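Local coordinates for superoxide dismutase [Mn/Fe] (Porphyromonas gingivalis, PDB 1UES), which converts toxic superoxide radicals into oxygen and hydrogen peroxide at a manganese or iron ion, one bound in each subunit of a homodimer, at residues Gly115-Gly120 against Arg171-Leu175. The protein carries 1 engineered substitution. Residues are numbered along the deposited sequence; the frame is centred on the assembly and turned at random.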
# COMPACT_ATOMS: atom_id res chain seq x y z
N GLY A 115 1.16 -10.20 9.83
CA GLY A 115 1.71 -9.43 8.72
C GLY A 115 1.05 -9.77 7.40
O GLY A 115 0.75 -8.89 6.59
N THR A 116 0.81 -11.06 7.20
CA THR A 116 0.18 -11.53 5.97
C THR A 116 -1.29 -11.11 5.86
O THR A 116 -1.75 -10.78 4.76
CB THR A 116 0.28 -13.07 5.87
OG1 THR A 116 1.66 -13.47 5.79
CG2 THR A 116 -0.43 -13.57 4.63
N THR A 117 -2.01 -11.09 6.98
CA THR A 117 -3.42 -10.73 6.95
C THR A 117 -3.72 -9.23 7.05
O THR A 117 -4.87 -8.82 7.02
CB THR A 117 -4.25 -11.46 8.05
OG1 THR A 117 -3.78 -11.08 9.34
CG2 THR A 117 -4.14 -12.99 7.87
N LEU A 118 -2.68 -8.40 7.15
CA LEU A 118 -2.91 -6.95 7.21
C LEU A 118 -3.27 -6.51 5.79
O LEU A 118 -2.47 -6.64 4.85
CB LEU A 118 -1.64 -6.24 7.69
CG LEU A 118 -1.76 -4.77 8.13
CD1 LEU A 118 -0.60 -4.42 9.05
CD2 LEU A 118 -1.75 -3.87 6.92
N PHE A 119 -4.49 -5.99 5.61
CA PHE A 119 -4.92 -5.60 4.27
C PHE A 119 -4.40 -4.24 3.88
O PHE A 119 -4.58 -3.26 4.62
CB PHE A 119 -6.44 -5.62 4.19
CG PHE A 119 -6.96 -5.48 2.80
CD1 PHE A 119 -6.77 -6.50 1.87
CD2 PHE A 119 -7.62 -4.32 2.40
CE1 PHE A 119 -7.24 -6.36 0.57
CE2 PHE A 119 -8.09 -4.18 1.10
CZ PHE A 119 -7.90 -5.20 0.18
N GLY A 120 -3.77 -4.17 2.71
CA GLY A 120 -3.23 -2.91 2.24
C GLY A 120 -1.85 -2.63 2.82
O GLY A 120 -1.12 -3.56 3.18
N ARG A 171 4.24 -11.86 -0.11
CA ARG A 171 4.48 -11.20 1.17
C ARG A 171 4.87 -12.19 2.27
O ARG A 171 5.79 -11.93 3.03
CB ARG A 171 3.25 -10.42 1.62
CG ARG A 171 3.51 -9.61 2.88
CD ARG A 171 2.26 -9.05 3.48
NE ARG A 171 1.76 -7.89 2.72
CZ ARG A 171 0.73 -7.17 3.12
NH1 ARG A 171 0.11 -7.49 4.25
NH2 ARG A 171 0.30 -6.14 2.39
N ALA A 172 4.15 -13.31 2.36
CA ALA A 172 4.46 -14.32 3.38
C ALA A 172 5.89 -14.83 3.30
O ALA A 172 6.55 -15.00 4.33
CB ALA A 172 3.47 -15.50 3.27
N ASP A 173 6.37 -15.09 2.09
CA ASP A 173 7.73 -15.59 1.92
C ASP A 173 8.74 -14.53 2.38
O ASP A 173 9.76 -14.87 2.96
CB ASP A 173 8.01 -15.98 0.45
CG ASP A 173 7.24 -17.24 0.03
OD1 ASP A 173 6.68 -17.95 0.91
OD2 ASP A 173 7.17 -17.50 -1.20
N HIS A 174 8.43 -13.25 2.15
CA HIS A 174 9.33 -12.19 2.58
C HIS A 174 9.39 -12.16 4.10
O HIS A 174 10.47 -12.02 4.67
CB HIS A 174 8.83 -10.83 2.10
CG HIS A 174 9.57 -9.66 2.69
ND1 HIS A 174 10.86 -9.34 2.34
CD2 HIS A 174 9.15 -8.69 3.53
CE1 HIS A 174 11.21 -8.21 2.94
NE2 HIS A 174 10.18 -7.80 3.67
N LEU A 175 8.23 -12.27 4.74
CA LEU A 175 8.20 -12.24 6.20
C LEU A 175 8.98 -13.39 6.78
O LEU A 175 9.73 -13.22 7.76
CB LEU A 175 6.75 -12.28 6.69
CG LEU A 175 5.89 -11.09 6.22
CD1 LEU A 175 4.58 -11.09 6.99
CD2 LEU A 175 6.63 -9.75 6.44
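Gly115 and Thr116 lie on helix 104-116, and from Leu118 the chain runs extended through Phe119 to Gly120, just ahead of strand 122-128 in the C-terminal alpha/beta domain of the Fe/Mn superoxide dismutases. Against this helix-to-strand turn lies the first turn of helix 171-178, with Thr116 CA 5.7 Å from Ala172 CA and Gly115 CA 7.5 Å from Leu175 CA. The metal centre is near: the Leu175 side chain is about 7 Å from that of the metal ligand Asp157, and that of Arg171 about 11 Å from the manganese ion. Arg171 bridges the remaining gap. Its long side chain reaches the turn, where the carbonyls of Gly115 on the helix and of Leu118 and Gly120 in the loop converge on the guanidinium edge, close to its plane. A planar group with several N-H donors suits this task: NE is also used, hydrogen-bonding Tyr163 OH. Gly120, with phi 84° and psi -154°, adopts a backbone shape in which a CB would jam against the preceding carbonyl. Gly115 is needed for room, since a CB there would clash with Leu175 CD1, which instead packs on Gly115 CA at 3.7 Å. The small Ala172 lets Thr116 come near, while Thr116 OG1 bonds back to Asn112 O. Phe119 meets Trp159 of the second subunit edge-to-face. Arg171 NH1 donates to both Gly115 O and Leu118 O at 2.8 Å, and Arg171 NH2 donates to Gly120 O at 3.0 Å.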